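Local coordinates for putative NAD(P)H-flavin oxidoreductase (Streptococcus pyogenes serotype M1, PDB 2HAY), which binds FMN as a nitroreductase-family flavoprotein and probably uses NAD(P)H to reduce flavin, quinone or related acceptors, at the interface of chains A and B. Residues are numbered along the deposited sequence; one frame, centred on the assembly and turned at random. Chains: chain A/B, Putative NAD(P)H-flavin oxidoreductase.

Contact 1: the interface of chains A and B. Residues chain A 73, 170-174; chain B 48, 126, 130-131, 143.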
# COMPACT_ATOMS: atom_id res chain seq x y z
N TRP A 73 16.99 -9.58 -8.79
CA TRP A 73 16.89 -10.97 -8.28
C TRP A 73 15.47 -11.51 -8.11
O TRP A 73 15.21 -12.69 -8.37
CB TRP A 73 17.72 -11.16 -7.00
CG TRP A 73 17.21 -10.41 -5.77
CD1 TRP A 73 17.64 -9.19 -5.33
CD2 TRP A 73 16.24 -10.85 -4.81
NE1 TRP A 73 16.97 -8.83 -4.19
CE2 TRP A 73 16.11 -9.83 -3.84
CE3 TRP A 73 15.44 -12.00 -4.70
CZ2 TRP A 73 15.22 -9.92 -2.78
CZ3 TRP A 73 14.54 -12.08 -3.63
CH2 TRP A 73 14.44 -11.05 -2.68
N GLU A 170 9.75 -6.18 -4.97
CA GLU A 170 10.73 -5.23 -4.43
C GLU A 170 12.15 -5.77 -4.66
O GLU A 170 13.13 -5.07 -4.39
CB GLU A 170 10.54 -5.02 -2.91
CG GLU A 170 9.28 -4.23 -2.48
CD GLU A 170 9.15 -4.10 -0.96
OE1 GLU A 170 8.42 -3.18 -0.48
OE2 GLU A 170 9.76 -4.88 -0.23
N GLY A 171 12.27 -7.01 -5.12
CA GLY A 171 13.57 -7.69 -5.17
C GLY A 171 14.50 -7.24 -6.28
O GLY A 171 14.77 -8.02 -7.23
N PHE A 172 14.98 -6.01 -6.17
CA PHE A 172 15.92 -5.44 -7.14
C PHE A 172 16.82 -4.39 -6.47
O PHE A 172 16.52 -3.90 -5.38
CB PHE A 172 15.21 -4.86 -8.39
CG PHE A 172 14.19 -3.79 -8.08
CD1 PHE A 172 12.86 -4.14 -7.86
CD2 PHE A 172 14.55 -2.44 -8.02
CE1 PHE A 172 11.90 -3.18 -7.57
CE2 PHE A 172 13.61 -1.46 -7.74
CZ PHE A 172 12.26 -1.83 -7.52
N HIS A 173 17.92 -4.05 -7.11
CA HIS A 173 18.80 -3.02 -6.57
C HIS A 173 18.27 -1.67 -6.97
O HIS A 173 18.33 -1.30 -8.15
CB HIS A 173 20.25 -3.20 -7.06
CG HIS A 173 21.21 -2.25 -6.41
ND1 HIS A 173 22.11 -2.65 -5.44
CD2 HIS A 173 21.40 -0.92 -6.58
CE1 HIS A 173 22.82 -1.60 -5.05
NE2 HIS A 173 22.41 -0.54 -5.73
N TYR A 174 17.76 -0.93 -5.99
CA TYR A 174 17.02 0.32 -6.24
C TYR A 174 17.82 1.40 -6.97
O TYR A 174 17.33 2.02 -7.92
CB TYR A 174 16.37 0.85 -4.96
CG TYR A 174 15.02 0.19 -4.69
CD1 TYR A 174 14.95 -1.16 -4.35
CD2 TYR A 174 13.83 0.90 -4.81
CE1 TYR A 174 13.72 -1.80 -4.14
CE2 TYR A 174 12.59 0.29 -4.58
CZ TYR A 174 12.55 -1.07 -4.24
OH TYR A 174 11.34 -1.73 -4.06
N SER B 48 6.12 -8.22 1.41
CA SER B 48 7.48 -8.51 0.95
C SER B 48 8.12 -9.63 1.77
O SER B 48 8.05 -9.66 3.01
CB SER B 48 8.30 -7.24 1.03
OG SER B 48 9.58 -7.44 0.53
N PHE B 126 19.76 -7.87 0.22
CA PHE B 126 18.54 -7.11 -0.06
C PHE B 126 18.41 -5.90 0.88
O PHE B 126 18.14 -4.79 0.42
CB PHE B 126 17.30 -8.01 0.05
CG PHE B 126 15.99 -7.26 -0.04
CD1 PHE B 126 15.11 -7.21 1.05
CD2 PHE B 126 15.61 -6.62 -1.24
CE1 PHE B 126 13.87 -6.52 0.95
CE2 PHE B 126 14.40 -5.93 -1.36
CZ PHE B 126 13.53 -5.88 -0.28
N ASP B 130 20.31 -3.55 -1.84
CA ASP B 130 19.13 -3.23 -2.68
C ASP B 130 18.30 -2.08 -2.12
O ASP B 130 17.98 -1.15 -2.85
CB ASP B 130 18.23 -4.45 -2.91
CG ASP B 130 18.97 -5.56 -3.60
OD1 ASP B 130 19.98 -5.28 -4.22
OD2 ASP B 130 18.56 -6.73 -3.50
N MSE B 131 18.01 -2.13 -0.82
CA MSE B 131 17.14 -1.14 -0.16
C MSE B 131 17.87 -0.21 0.81
O MSE B 131 17.28 0.76 1.29
CB MSE B 131 16.00 -1.85 0.59
CG MSE B 131 14.99 -2.56 -0.32
SE MSE B 131 13.13 -2.10 0.13
CE MSE B 131 13.39 -0.28 -0.46
N TRP B 143 9.68 0.35 5.94
CA TRP B 143 9.51 -0.78 5.06
C TRP B 143 8.38 -1.74 5.44
O TRP B 143 7.57 -2.12 4.57
CB TRP B 143 10.83 -1.52 4.92
CG TRP B 143 10.75 -2.78 4.13
CD1 TRP B 143 10.47 -2.91 2.80
CD2 TRP B 143 10.98 -4.11 4.63
NE1 TRP B 143 10.53 -4.23 2.42
CE2 TRP B 143 10.84 -5.00 3.53
CE3 TRP B 143 11.31 -4.63 5.89
CZ2 TRP B 143 10.99 -6.40 3.65
CZ3 TRP B 143 11.47 -6.02 6.02
CH2 TRP B 143 11.31 -6.89 4.89

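Contact 2: the interface of chains A and B. Residues chain A 13, 16-17, 216, 220; chain B 39-41, 44.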
# COMPACT_ATOMS: atom_id res chain seq x y z
N GLN A 13 -13.95 -13.66 -1.71
CA GLN A 13 -13.19 -14.76 -1.11
C GLN A 13 -12.46 -15.58 -2.18
O GLN A 13 -11.32 -16.02 -1.96
CB GLN A 13 -14.13 -15.66 -0.26
CG GLN A 13 -13.43 -16.62 0.73
CD GLN A 13 -12.89 -15.94 1.98
OE1 GLN A 13 -13.65 -15.42 2.82
NE2 GLN A 13 -11.56 -15.95 2.14
N LEU A 16 -9.45 -13.54 -3.26
CA LEU A 16 -8.41 -13.50 -2.22
C LEU A 16 -7.56 -14.75 -2.25
O LEU A 16 -6.34 -14.69 -2.03
CB LEU A 16 -9.03 -13.29 -0.82
CG LEU A 16 -9.65 -11.90 -0.59
CD1 LEU A 16 -10.51 -11.83 0.67
CD2 LEU A 16 -8.54 -10.84 -0.60
N HIS A 17 -8.19 -15.87 -2.56
CA HIS A 17 -7.50 -17.15 -2.66
C HIS A 17 -6.86 -17.43 -4.01
O HIS A 17 -5.85 -18.14 -4.09
CB HIS A 17 -8.43 -18.29 -2.21
CG HIS A 17 -8.62 -18.33 -0.73
ND1 HIS A 17 -9.50 -17.50 -0.07
CD2 HIS A 17 -7.99 -19.05 0.23
CE1 HIS A 17 -9.44 -17.74 1.23
NE2 HIS A 17 -8.52 -18.67 1.44
N LYS A 216 -4.59 -16.57 11.79
CA LYS A 216 -5.20 -15.23 11.73
C LYS A 216 -5.26 -14.48 13.07
O LYS A 216 -5.20 -13.27 13.08
CB LYS A 216 -6.51 -15.20 10.92
CG LYS A 216 -7.64 -16.03 11.44
CD LYS A 216 -8.98 -15.71 10.74
CE LYS A 216 -8.96 -15.99 9.25
NZ LYS A 216 -10.33 -16.30 8.67
N MSE A 220 -4.94 -10.47 13.38
CA MSE A 220 -6.14 -9.68 13.64
C MSE A 220 -6.62 -9.85 15.07
O MSE A 220 -6.45 -10.91 15.66
CB MSE A 220 -7.23 -9.99 12.61
CG MSE A 220 -7.85 -11.39 12.72
SE MSE A 220 -9.25 -11.69 11.38
CE MSE A 220 -8.21 -11.58 9.75
N LEU B 39 -11.32 -7.93 7.00
CA LEU B 39 -10.13 -8.31 7.74
C LEU B 39 -9.39 -9.47 7.07
O LEU B 39 -8.16 -9.52 7.09
CB LEU B 39 -10.49 -8.63 9.18
CG LEU B 39 -10.79 -7.43 10.07
CD1 LEU B 39 -11.37 -7.97 11.37
CD2 LEU B 39 -9.50 -6.65 10.34
N ASP B 40 -10.14 -10.40 6.48
CA ASP B 40 -9.57 -11.48 5.66
C ASP B 40 -8.78 -10.92 4.48
O ASP B 40 -7.76 -11.48 4.12
CB ASP B 40 -10.66 -12.39 5.16
CG ASP B 40 -10.96 -13.55 6.11
OD1 ASP B 40 -11.83 -14.36 5.76
OD2 ASP B 40 -10.32 -13.66 7.19
N ALA B 41 -9.24 -9.79 3.92
CA ALA B 41 -8.54 -9.12 2.82
C ALA B 41 -7.15 -8.61 3.25
O ALA B 41 -6.18 -8.73 2.49
CB ALA B 41 -9.41 -7.95 2.25
N LEU B 44 -4.86 -11.86 4.17
CA LEU B 44 -4.48 -12.60 2.94
C LEU B 44 -3.66 -11.80 1.95
O LEU B 44 -3.21 -12.36 0.93
CB LEU B 44 -5.72 -13.12 2.23
CG LEU B 44 -6.35 -14.29 3.01
CD1 LEU B 44 -7.62 -14.81 2.41
CD2 LEU B 44 -5.32 -15.38 3.14
O HOH W 1 -4.59 -12.57 -1.47

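Contact 1: the interface of chains A and B
The indole of A:Trp73 has the backbone of A:Gly171 against one face, its CA 3.5 Å above the ring plane near the rim, while chain B comes to the edge, where B:Phe126 CD2 and B:Asp130 CG lie in the indole plane. B:Phe126 crosses the tryptophan at about a right angle, its CD2 3.7 Å from A:Trp73 CZ2, and its own rim receives B:Asp130 OD2 and B:Trp143 CZ2. The phenol ring of A:Tyr174 is sandwiched: A:Phe172 CE2 sits over the centre of one face, and the selenomethionine methyl CE of B:Met131 covers the rim of the other.

The polar bonds lie around this aromatic core. A:Trp73 holds CG in the crowded position between backbone N and carbonyl carbon (chi1 67°), which turns its N-H edge toward chain B; NE1 gives a bent hydrogen bond of 2.7 Å to B:Asp130 OD2, approaching from above the carboxylate plane. B:Asp130 closes helix 116-130, and its main chain contributes too: its carbonyl O accepts the N-H of A:Tyr174, the first residue of helix 174-183, on a lone pair in the carbonyl plane. One residue thus meets two separate segments of the partner.

A:Glu170, an FMN-pocket residue, reaches with an extended chain into the other subunit. Two donors grip its OE2. B:Ser48 OG donates to A:Glu170 OE2 at 2.7 Å from above the carboxylate plane, whereas the indole of B:Trp143 presents its edge, with the two planes 35° apart. This pair of bonds may favour the ionised carboxylate and help to fix its rotation, tying a flavin-binding segment to the neighbouring chain. The indole bond is nearly straight, 165° at the hydrogen: B:Trp143 NE1 meets the syn lone pair of A:Glu170 OE2 at 2.8 Å.

Contact 2: the interface of chains A and B
Helix 9-18 of chain A, together with the 3-10 turn 216-218 and the start of strand 220-223 from its C-terminal segment, packs against helix 32-43 of chain B and B:Leu44 just beyond its end. Leucine branches fill the helix-to-helix part of the seam. A:Leu16 lays both methyls along the backbone of B:Ala41, CD2 lying 3.8 Å from B:Ala41 CA. B:Leu44 turns its CD1 branch to touch both A:Leu16 CB and the imidazole of A:His17, 3.6 Å from A:His17 CE1. That ring is held by its own helix, for ND1 donates in the ring plane to the carbonyl O of A:Gln13.

B:Asp40 carries the charged contact. A:Lys216 holds CG in the crowded position between the backbone N and the carbonyl carbon (chi1 62°) and bends at chi3, bringing the ammonium NZ onto the syn lone pair of B:Asp40 OD2, a salt bridge of 3.0 Å. The amide oxygen OE1 of A:Gln13 lies 3.6 Å from B:Asp40 OD1, a contact between two oxygens and no hydrogen bond, with the two planes 78° apart. A:Met220, a selenomethionine bent at chi3, places its methyl CE 3.4 Å from B:Leu39 O and beside the CB of that leucine, crossing the side chain obliquely. The backbones are also joined through water: water 1 lies 2.8 Å from both A:Leu16 O and B:Leu44 O.

Contact 1 and contact 2 belong to one two-fold symmetric interface, their C-alpha centres about 25 Å apart, and each recurs with the chains exchanged. They have no residue in common. Contact 2 is largely helix packing with a salt bridge to the C-terminal segment, whereas contact 1 joins loops around the flavin pocket to helices of the partner. B:Ser48 of contact 1 follows B:Leu44 of contact 2 by four residues, so one short stretch of chain B connects them. The interface illustrates how a cofactor-site residue can be held by the partner subunit, probably coupling dimerisation to FMN-site construction, as fits the nitroreductase dimer.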